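Local coordinates for protein bacillaene synthase decarboxylase PksI (Bacillus subtilis, PDB 4Q1K) that decarboxylates the 3-methylglutaconyl group tethered to the synthase PksL to a 3-methylcrotonyl group during biosynthesis of the antibiotic bacillaene, at residues S23-I28 / I35-Q40; T98-D103 / E243-M248; Y153-G158 / A251-E256. The protein carries 1 engineered substitution. All blocks are in the same frame, centred on the assembly; numbering follows the deposited sequence.

Interaction 1: residues S23-I28 / I35-Q40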
loop_
_atom_site.group_PDB
_atom_site.type_symbol
_atom_site.label_atom_id
_atom_site.label_comp_id
_atom_site.label_asym_id
_atom_site.label_seq_id
_atom_site.Cartn_x
_atom_site.Cartn_y
_atom_site.Cartn_z
ATOM N N SER B 23 13.802 4.612 -36.732
ATOM C CA SER B 23 14.181 3.225 -36.528
ATOM C C SER B 23 14.685 2.909 -35.123
ATOM O O SER B 23 15.402 1.935 -34.979
ATOM C CB SER B 23 15.272 2.830 -37.535
ATOM O OG SER B 23 14.702 2.507 -38.778
ATOM N N VAL B 24 14.359 3.693 -34.083
ATOM C CA VAL B 24 14.873 3.280 -32.780
ATOM C C VAL B 24 13.709 2.731 -31.947
ATOM O O VAL B 24 13.923 2.331 -30.823
ATOM C CB VAL B 24 15.721 4.357 -32.040
ATOM C CG1 VAL B 24 17.009 4.681 -32.859
ATOM C CG2 VAL B 24 14.897 5.600 -31.681
ATOM N N VAL B 25 12.501 2.694 -32.530
ATOM C CA VAL B 25 11.369 1.908 -31.928
ATOM C C VAL B 25 10.912 0.901 -32.980
ATOM O O VAL B 25 10.692 1.266 -34.142
ATOM C CB VAL B 25 10.223 2.762 -31.381
ATOM C CG1 VAL B 25 8.956 1.964 -31.076
ATOM C CG2 VAL B 25 10.629 3.630 -30.195
ATOM N N GLU B 26 10.753 -0.373 -32.606
ATOM C CA GLU B 26 10.220 -1.375 -33.569
ATOM C C GLU B 26 8.802 -1.739 -33.067
ATOM O O GLU B 26 8.642 -2.059 -31.839
ATOM C CB GLU B 26 11.111 -2.616 -33.554
ATOM C CG GLU B 26 10.735 -3.769 -34.519
ATOM C CD GLU B 26 11.352 -5.123 -34.068
ATOM O OE1 GLU B 26 11.102 -5.589 -32.907
ATOM O OE2 GLU B 26 12.086 -5.754 -34.862
ATOM N N LEU B 27 7.772 -1.674 -33.934
ATOM C CA LEU B 27 6.442 -2.241 -33.584
ATOM C C LEU B 27 6.297 -3.591 -34.209
ATOM O O LEU B 27 6.493 -3.738 -35.440
ATOM C CB LEU B 27 5.268 -1.441 -34.166
ATOM C CG LEU B 27 5.028 -0.034 -33.739
ATOM C CD1 LEU B 27 3.893 0.670 -34.501
ATOM C CD2 LEU B 27 4.842 -0.003 -32.260
ATOM N N ILE B 28 5.888 -4.569 -33.410
ATOM C CA ILE B 28 5.549 -5.873 -33.911
ATOM C C ILE B 28 4.131 -6.210 -33.439
ATOM O O ILE B 28 3.857 -6.198 -32.246
ATOM C CB ILE B 28 6.505 -6.972 -33.376
ATOM C CG1 ILE B 28 7.929 -6.783 -33.864
ATOM C CG2 ILE B 28 6.031 -8.323 -33.909
ATOM C CD1 ILE B 28 8.857 -7.921 -33.421
ATOM N N ILE B 35 0.166 -5.713 -29.528
ATOM C CA ILE B 35 1.178 -4.906 -30.221
ATOM C C ILE B 35 2.345 -4.752 -29.223
ATOM O O ILE B 35 2.125 -4.380 -28.063
ATOM C CB ILE B 35 0.578 -3.536 -30.656
ATOM C CG1 ILE B 35 1.523 -2.697 -31.519
ATOM C CG2 ILE B 35 0.028 -2.725 -29.469
ATOM C CD1 ILE B 35 1.952 -3.387 -32.759
ATOM N N GLN B 36 3.526 -5.019 -29.716
ATOM C CA GLN B 36 4.772 -4.848 -28.950
ATOM C C GLN B 36 5.496 -3.604 -29.412
ATOM O O GLN B 36 5.705 -3.394 -30.632
ATOM C CB GLN B 36 5.628 -6.110 -29.022
ATOM C CG GLN B 36 6.991 -5.995 -28.307
ATOM C CD GLN B 36 7.737 -7.311 -28.484
ATOM O OE1 GLN B 36 7.386 -8.278 -27.850
ATOM N NE2 GLN B 36 8.637 -7.379 -29.413
ATOM N N VAL B 37 5.795 -2.730 -28.440
ATOM C CA VAL B 37 6.588 -1.494 -28.689
ATOM C C VAL B 37 8.006 -1.736 -28.125
ATOM O O VAL B 37 8.176 -1.784 -26.928
ATOM C CB VAL B 37 5.937 -0.247 -28.061
ATOM C CG1 VAL B 37 6.777 1.052 -28.286
ATOM C CG2 VAL B 37 4.518 -0.033 -28.645
ATOM N N LYS B 38 8.991 -1.989 -29.003
ATOM C CA LYS B 38 10.325 -2.317 -28.515
ATOM C C LYS B 38 11.233 -1.099 -28.712
ATOM O O LYS B 38 11.560 -0.725 -29.858
ATOM C CB LYS B 38 10.908 -3.440 -29.345
ATOM C CG LYS B 38 12.334 -3.766 -28.874
ATOM C CD LYS B 38 12.823 -5.008 -29.606
ATOM C CE LYS B 38 14.293 -5.329 -29.330
ATOM N NZ LYS B 38 14.480 -6.567 -30.127
ATOM N N MET B 39 11.760 -0.591 -27.612
ATOM C CA MET B 39 12.714 0.547 -27.635
ATOM C C MET B 39 14.110 -0.036 -27.906
ATOM O O MET B 39 14.582 -0.930 -27.159
ATOM C CB MET B 39 12.722 1.179 -26.231
ATOM C CG MET B 39 11.346 1.771 -25.973
ATOM S SD MET B 39 11.250 2.642 -24.409
ATOM C CE MET B 39 11.224 1.217 -23.265
ATOM N N GLN B 40 14.785 0.500 -28.914
ATOM C CA GLN B 40 16.081 -0.009 -29.333
ATOM C C GLN B 40 16.952 1.109 -29.923
ATOM O O GLN B 40 17.503 0.987 -31.039
ATOM C CB GLN B 40 15.943 -1.212 -30.270
ATOM C CG GLN B 40 15.049 -0.922 -31.481
ATOM C CD GLN B 40 14.960 -2.066 -32.505
ATOM O OE1 GLN B 40 14.656 -1.817 -33.682
ATOM N NE2 GLN B 40 15.246 -3.294 -32.082
HETATM O O HOH W 1 8.671 -5.004 -31.470
HETATM O O HOH W 2 12.222 -8.174 -31.945
#
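Val25 and Leu27 meet Val37 on one face of an antiparallel beta hairpin, strands 25-31 and 34-39, at the edge of the crotonase-fold sheet. The axes of segments 25-28 and 35-39 run at 161° and approach to 4.8 Å. Leu27 lies alongside Val37, CD2 reaching CG2 at 3.6 Å, while CG1 of Val25 meets the other methyl, CG1 of Val37. Trans to its own nitrogen (chi1 -174°), CG1 of Ile35 carries CD1 back to the backbone of Ile28, 3.4 Å from its O. Two hydrogen-bonded pairs, Glu26 with Lys38 and Ile28 with Gln36, fix this register, and the N-H of Gln40 adds a bond to Val24 O. The opposite face carries Glu26, Gln36 and Lys38, with Ile28 beside Gln36. The extended chain of Lys38 crosses that of Glu26, yet NZ stays 4.5 Å from OE1, beyond a salt bridge. A water donates to Glu26 OE1 (3.0 Å) and weakly accepts from Lys38 NZ. Helix 50-65 packs on Val25, Leu27 and Val37, and strand 71-75 continues the sheet beyond 34-39. A second water accepts an N-H of Gln36 NE2 at 3.1 Å, within donating distance of Glu26 O and OE1.

Interaction 2: residues T98-D103 / E243-M248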
loop_
_atom_site.group_PDB
_atom_site.type_symbol
_atom_site.label_atom_id
_atom_site.label_comp_id
_atom_site.label_asym_id
_atom_site.label_seq_id
_atom_site.Cartn_x
_atom_site.Cartn_y
_atom_site.Cartn_z
ATOM N N THR B 98 14.722 24.250 -21.466
ATOM C CA THR B 98 13.637 23.319 -21.692
ATOM C C THR B 98 13.126 22.933 -20.301
ATOM O O THR B 98 13.776 23.237 -19.279
ATOM C CB THR B 98 14.175 22.023 -22.381
ATOM O OG1 THR B 98 15.192 21.412 -21.562
ATOM C CG2 THR B 98 14.812 22.320 -23.751
ATOM N N LYS B 99 11.935 22.349 -20.271
ATOM C CA LYS B 99 11.322 21.819 -19.052
ATOM C C LYS B 99 10.924 20.355 -19.334
ATOM O O LYS B 99 10.779 19.961 -20.520
ATOM C CB LYS B 99 10.106 22.632 -18.629
ATOM C CG LYS B 99 10.168 24.128 -18.823
ATOM C CD LYS B 99 9.018 24.801 -18.087
ATOM C CE LYS B 99 7.668 24.286 -18.551
ATOM N NZ LYS B 99 7.332 24.691 -19.949
ATOM N N PHE B 100 10.759 19.541 -18.278
ATOM C CA PHE B 100 10.511 18.087 -18.507
ATOM C C PHE B 100 9.186 17.835 -19.195
ATOM O O PHE B 100 9.004 16.819 -19.845
ATOM C CB PHE B 100 10.643 17.292 -17.158
ATOM C CG PHE B 100 9.405 17.333 -16.275
ATOM C CD1 PHE B 100 8.320 16.527 -16.557
ATOM C CD2 PHE B 100 9.372 18.089 -15.077
ATOM C CE1 PHE B 100 7.188 16.544 -15.700
ATOM C CE2 PHE B 100 8.275 18.075 -14.231
ATOM C CZ PHE B 100 7.151 17.326 -14.558
ATOM N N THR B 101 8.250 18.774 -19.061
ATOM C CA THR B 101 6.952 18.652 -19.712
ATOM C C THR B 101 7.006 18.974 -21.235
ATOM O O THR B 101 5.993 18.759 -21.886
ATOM C CB THR B 101 5.900 19.570 -19.059
ATOM O OG1 THR B 101 6.474 20.868 -18.917
ATOM C CG2 THR B 101 5.534 19.109 -17.707
ATOM N N ASP B 102 8.154 19.386 -21.800
ATOM C CA ASP B 102 8.233 19.797 -23.207
ATOM C C ASP B 102 7.833 18.673 -24.153
ATOM O O ASP B 102 7.101 18.877 -25.128
ATOM C CB ASP B 102 9.603 20.383 -23.574
ATOM C CG ASP B 102 9.795 21.808 -23.028
ATOM O OD1 ASP B 102 8.835 22.451 -22.547
ATOM O OD2 ASP B 102 10.918 22.279 -23.063
ATOM N N ASP B 103 8.292 17.469 -23.857
ATOM C CA ASP B 103 7.914 16.330 -24.652
ATOM C C ASP B 103 7.369 15.457 -23.571
ATOM O O ASP B 103 8.002 15.307 -22.545
ATOM C CB ASP B 103 9.164 15.677 -25.272
ATOM C CG ASP B 103 9.641 16.406 -26.538
ATOM O OD1 ASP B 103 8.856 16.544 -27.509
ATOM O OD2 ASP B 103 10.805 16.840 -26.554
ATOM N N GLU B 243 2.371 20.118 -12.118
ATOM C CA GLU B 243 2.560 21.599 -11.868
ATOM C C GLU B 243 3.414 21.711 -10.563
ATOM O O GLU B 243 4.333 22.518 -10.507
ATOM C CB GLU B 243 1.241 22.294 -11.585
ATOM C CG GLU B 243 0.168 22.438 -12.663
ATOM C CD GLU B 243 -1.172 23.069 -12.118
ATOM O OE1 GLU B 243 -1.165 23.864 -11.132
ATOM O OE2 GLU B 243 -2.263 22.767 -12.678
ATOM N N GLN B 244 3.108 20.949 -9.504
ATOM C CA GLN B 244 3.964 20.976 -8.311
ATOM C C GLN B 244 5.434 20.596 -8.579
ATOM O O GLN B 244 6.360 21.225 -8.078
ATOM C CB GLN B 244 3.349 20.064 -7.248
ATOM C CG GLN B 244 2.054 20.652 -6.815
ATOM C CD GLN B 244 1.254 19.732 -5.952
ATOM O OE1 GLN B 244 1.376 18.494 -5.959
ATOM N NE2 GLN B 244 0.370 20.335 -5.227
ATOM N N GLU B 245 5.647 19.549 -9.374
ATOM C CA GLU B 245 7.017 19.159 -9.690
ATOM C C GLU B 245 7.741 20.219 -10.532
ATOM O O GLU B 245 8.959 20.409 -10.390
ATOM C CB GLU B 245 6.956 17.880 -10.486
ATOM C CG GLU B 245 6.601 16.702 -9.548
ATOM C CD GLU B 245 6.548 15.376 -10.265
ATOM O OE1 GLU B 245 6.733 15.332 -11.457
ATOM O OE2 GLU B 245 6.277 14.317 -9.626
ATOM N N LEU B 246 6.997 20.877 -11.423
ATOM C CA LEU B 246 7.599 21.994 -12.191
ATOM C C LEU B 246 8.019 23.108 -11.217
ATOM O O LEU B 246 9.095 23.645 -11.382
ATOM C CB LEU B 246 6.621 22.558 -13.270
ATOM C CG LEU B 246 6.463 21.719 -14.545
ATOM C CD1 LEU B 246 5.344 22.248 -15.445
ATOM C CD2 LEU B 246 7.804 21.660 -15.291
ATOM N N MET B 247 7.194 23.389 -10.214
ATOM C CA MET B 247 7.536 24.367 -9.190
ATOM C C MET B 247 8.817 23.978 -8.456
ATOM O O MET B 247 9.688 24.817 -8.228
ATOM C CB MET B 247 6.386 24.525 -8.193
ATOM C CG MET B 247 5.254 25.410 -8.686
ATOM S SD MET B 247 4.051 25.786 -7.397
ATOM C CE MET B 247 3.875 24.181 -6.620
ATOM N N MET B 248 8.931 22.703 -8.088
ATOM C CA MET B 248 10.121 22.221 -7.377
ATOM C C MET B 248 11.360 22.304 -8.275
ATOM O O MET B 248 12.469 22.603 -7.786
ATOM C CB MET B 248 9.886 20.791 -6.800
ATOM C CG MET B 248 8.843 20.780 -5.686
ATOM S SD MET B 248 8.898 19.153 -4.839
ATOM C CE MET B 248 8.170 18.138 -6.147
#
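Leu246 leans from helix 220-252 onto the loop residues Lys99, Phe100 and Thr101, and its side chain accounts for most of what segment 243-248 gives to this contact. Its CB starts off to one side of the loop; CG, trans to the carbonyl carbon (chi1 -77°), turns the branch inward and comes 4.1 Å from CE2 of Phe100. There the two methyls part. CD2 meets the ring obliquely, 3.8 Å from CE2 of Phe100, and also touches the aliphatic part of Lys99, with CB of Lys99 at 4.2 Å. CD1 goes to Thr101, tip to tip, at 3.9 Å from CG2 of Thr101. That same threonine methyl stands over one face of the Phe100 ring near its rim, so it touches both the ring and the leucine. One residue earlier, Glu245 crosses the ring at about a right angle, its OE1 3.7 Å from CZ of Phe100 and the carboxylate plane turned 55° from the ring. The carboxylate is held by Gly160 N and Thr162 OG1, at the start of helix 161-169. Within the loop, Lys99 N donates to Asp102 OD2 at 3.0 Å, from above the carboxylate plane. The Phe100 ring also meets the ring of the active-site His249, planes at about 80°. The contact joins the loop between helices 87-94 and 108-111 to helix 220-252, with the second subunit's His229 packing on Gln244 and Met248.

Interaction 3: residues Y153-G158 / A251-E256. Engineered in segment 251-256: Ala251 (natural residue Lys).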
loop_
_atom_site.group_PDB
_atom_site.type_symbol
_atom_site.label_atom_id
_atom_site.label_comp_id
_atom_site.label_asym_id
_atom_site.label_seq_id
_atom_site.Cartn_x
_atom_site.Cartn_y
_atom_site.Cartn_z
ATOM N N TYR B 153 21.427 14.061 -8.718
ATOM C CA TYR B 153 21.970 15.183 -9.488
ATOM C C TYR B 153 21.597 16.530 -8.835
ATOM O O TYR B 153 21.862 17.610 -9.420
ATOM C CB TYR B 153 21.427 15.171 -10.925
ATOM C CG TYR B 153 21.750 13.936 -11.720
ATOM C CD1 TYR B 153 23.067 13.626 -12.019
ATOM C CD2 TYR B 153 20.739 13.068 -12.158
ATOM C CE1 TYR B 153 23.405 12.485 -12.753
ATOM C CE2 TYR B 153 21.063 11.943 -12.935
ATOM C CZ TYR B 153 22.382 11.669 -13.220
ATOM O OH TYR B 153 22.825 10.595 -13.879
ATOM N N GLY B 154 20.931 16.507 -7.683
ATOM C CA GLY B 154 20.689 17.739 -6.951
ATOM C C GLY B 154 19.346 18.310 -7.129
ATOM O O GLY B 154 19.013 19.290 -6.472
ATOM N N PHE B 155 18.527 17.698 -8.005
ATOM C CA PHE B 155 17.220 18.326 -8.301
ATOM C C PHE B 155 16.112 17.362 -7.912
ATOM O O PHE B 155 16.329 16.135 -7.784
ATOM C CB PHE B 155 17.076 18.771 -9.795
ATOM C CG PHE B 155 17.208 17.640 -10.833
ATOM C CD1 PHE B 155 16.111 16.866 -11.210
ATOM C CD2 PHE B 155 18.441 17.398 -11.471
ATOM C CE1 PHE B 155 16.277 15.818 -12.139
ATOM C CE2 PHE B 155 18.591 16.384 -12.455
ATOM C CZ PHE B 155 17.500 15.569 -12.743
ATOM N N THR B 156 14.928 17.900 -7.713
ATOM C CA THR B 156 13.776 17.065 -7.302
ATOM C C THR B 156 13.192 16.209 -8.448
ATOM O O THR B 156 13.394 16.526 -9.605
ATOM C CB THR B 156 12.709 17.979 -6.725
ATOM O OG1 THR B 156 12.442 19.063 -7.653
ATOM C CG2 THR B 156 13.208 18.537 -5.326
ATOM N N PRO B 157 12.515 15.095 -8.115
ATOM C CA PRO B 157 12.056 14.192 -9.177
ATOM C C PRO B 157 11.003 14.913 -10.057
ATOM O O PRO B 157 10.075 15.560 -9.528
ATOM C CB PRO B 157 11.441 13.028 -8.388
ATOM C CG PRO B 157 12.179 13.019 -7.053
ATOM C CD PRO B 157 12.370 14.510 -6.776
ATOM N N GLY B 158 11.099 14.752 -11.380
ATOM C CA GLY B 158 10.005 15.233 -12.270
ATOM C C GLY B 158 9.307 14.044 -12.928
ATOM O O GLY B 158 9.260 12.948 -12.338
ATOM N N ALA B 251 12.690 25.705 -8.171
ATOM C CA ALA B 251 13.431 26.002 -6.988
ATOM C C ALA B 251 14.766 25.209 -6.847
ATOM O O ALA B 251 15.584 25.549 -6.014
ATOM C CB ALA B 251 12.532 25.722 -5.806
ATOM N N THR B 252 14.956 24.106 -7.594
ATOM C CA THR B 252 16.136 23.247 -7.379
ATOM C C THR B 252 17.033 23.029 -8.625
ATOM O O THR B 252 18.219 22.671 -8.467
ATOM C CB THR B 252 15.728 21.835 -6.724
ATOM O OG1 THR B 252 14.911 21.075 -7.632
ATOM C CG2 THR B 252 14.909 22.078 -5.478
ATOM N N PHE B 253 16.477 23.075 -9.814
ATOM C CA PHE B 253 17.200 22.618 -10.989
ATOM C C PHE B 253 18.275 23.598 -11.465
ATOM O O PHE B 253 19.186 23.241 -12.132
ATOM C CB PHE B 253 16.238 22.316 -12.151
ATOM C CG PHE B 253 16.542 21.059 -12.919
ATOM C CD1 PHE B 253 15.565 20.122 -13.117
ATOM C CD2 PHE B 253 17.771 20.822 -13.456
ATOM C CE1 PHE B 253 15.808 18.981 -13.818
ATOM C CE2 PHE B 253 18.019 19.681 -14.160
ATOM C CZ PHE B 253 17.032 18.761 -14.360
ATOM N N HIS B 254 18.128 24.849 -11.141
ATOM C CA HIS B 254 18.943 25.808 -11.856
ATOM C C HIS B 254 20.166 26.234 -11.102
ATOM O O HIS B 254 20.760 27.252 -11.351
ATOM C CB HIS B 254 18.080 26.954 -12.322
ATOM C CG HIS B 254 16.869 26.510 -13.099
ATOM N ND1 HIS B 254 16.953 25.855 -14.240
ATOM C CD2 HIS B 254 15.547 26.639 -12.834
ATOM C CE1 HIS B 254 15.744 25.584 -14.681
ATOM N NE2 HIS B 254 14.884 26.070 -13.824
ATOM N N HIS B 255 20.580 25.409 -10.184
ATOM C CA HIS B 255 21.671 25.807 -9.363
ATOM C C HIS B 255 22.927 25.340 -9.982
ATOM O O HIS B 255 22.961 24.297 -10.573
ATOM C CB HIS B 255 21.556 25.234 -7.993
ATOM C CG HIS B 255 20.470 25.821 -7.187
ATOM N ND1 HIS B 255 20.546 27.018 -6.680
ATOM C CD2 HIS B 255 19.275 25.302 -6.778
ATOM C CE1 HIS B 255 19.454 27.270 -5.979
ATOM N NE2 HIS B 255 18.677 26.217 -6.041
ATOM N N GLU B 256 23.992 26.118 -9.879
ATOM C CA GLU B 256 25.232 25.698 -10.512
ATOM C C GLU B 256 25.655 24.278 -10.088
ATOM O O GLU B 256 26.269 23.527 -10.865
ATOM C CB GLU B 256 26.371 26.712 -10.198
ATOM C CG GLU B 256 27.691 26.260 -10.831
ATOM C CD GLU B 256 27.729 26.450 -12.360
ATOM O OE1 GLU B 256 27.006 27.303 -12.896
ATOM O OE2 GLU B 256 28.498 25.750 -13.045
HETATM O O HOH W 3 19.807 22.098 -6.324
#
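Phe155 and Phe253 stack face to face, their side chains side by side and pointing the same way. The ring planes are 12° apart and the centroids 3.8 Å, with CZ of Phe253 over the centre of the Phe155 ring and CG of Phe155 over the centre of the Phe253 ring. The stack is offset (parallel-displaced), which brings CB of Phe155 over the Phe253 face as well, a CH-pi contact 4.0 Å from the centroid. Phe155 leaves its backbone toward the other segment, with CG set between the backbone N and the carbonyl carbon (chi1 60°); Phe253 begins off to the side and reaches the stack with its far end.

The pair sits near the C-terminal part of helix 220-252 and close to helix 256-265, in this enoyl-CoA hydratase/isomerase (crotonase) family enzyme. Leu90 and Ile93 of helix 87-94 pack on Phe155 and Phe253 respectively, Val258 touches both rings, and the active-site His249 meets Phe253 edge-to-face.

Beside the rings, Thr252 and Thr156 cross at about a right angle. Thr252 OG1 receives the N-H of Thr156 at 3.2 Å with a nearly straight angle of 164°, and is also hydrogen-bonded to Met248 O one turn back in the helix. The carbonyls of Gly154 and Thr252 lie 4.0 Å apart, O to O, and are bridged by one water that donates to both, 2.9 Å to Gly154 O and 2.7 Å to Thr252 O. Ser222 OG of the second subunit also hydrogen-bonds to Gly154 O.

How the interactions relate
Interactions 2 and 3 adjoin, their centres about 11 Å apart, and both use helix 220-252, taking it before and after the active-site His249. The side chain of Phe100 in interaction 2 comes to about 3 Å from that of His249, and Thr156 in interaction 3 to about 4 Å, so the two contacts line the catalytic residue from different segments. They touch directly: Met248 CB lies 3.2 Å from Thr156 OG1, and Phe100 CE2 packs on Gly158 CA at 3.9 Å. Both also reach the second subunit of the trimer. Interaction 1 is remote, its centre about 27 Å from that of interaction 2 and about 32 Å from that of interaction 3, at the sheet edge.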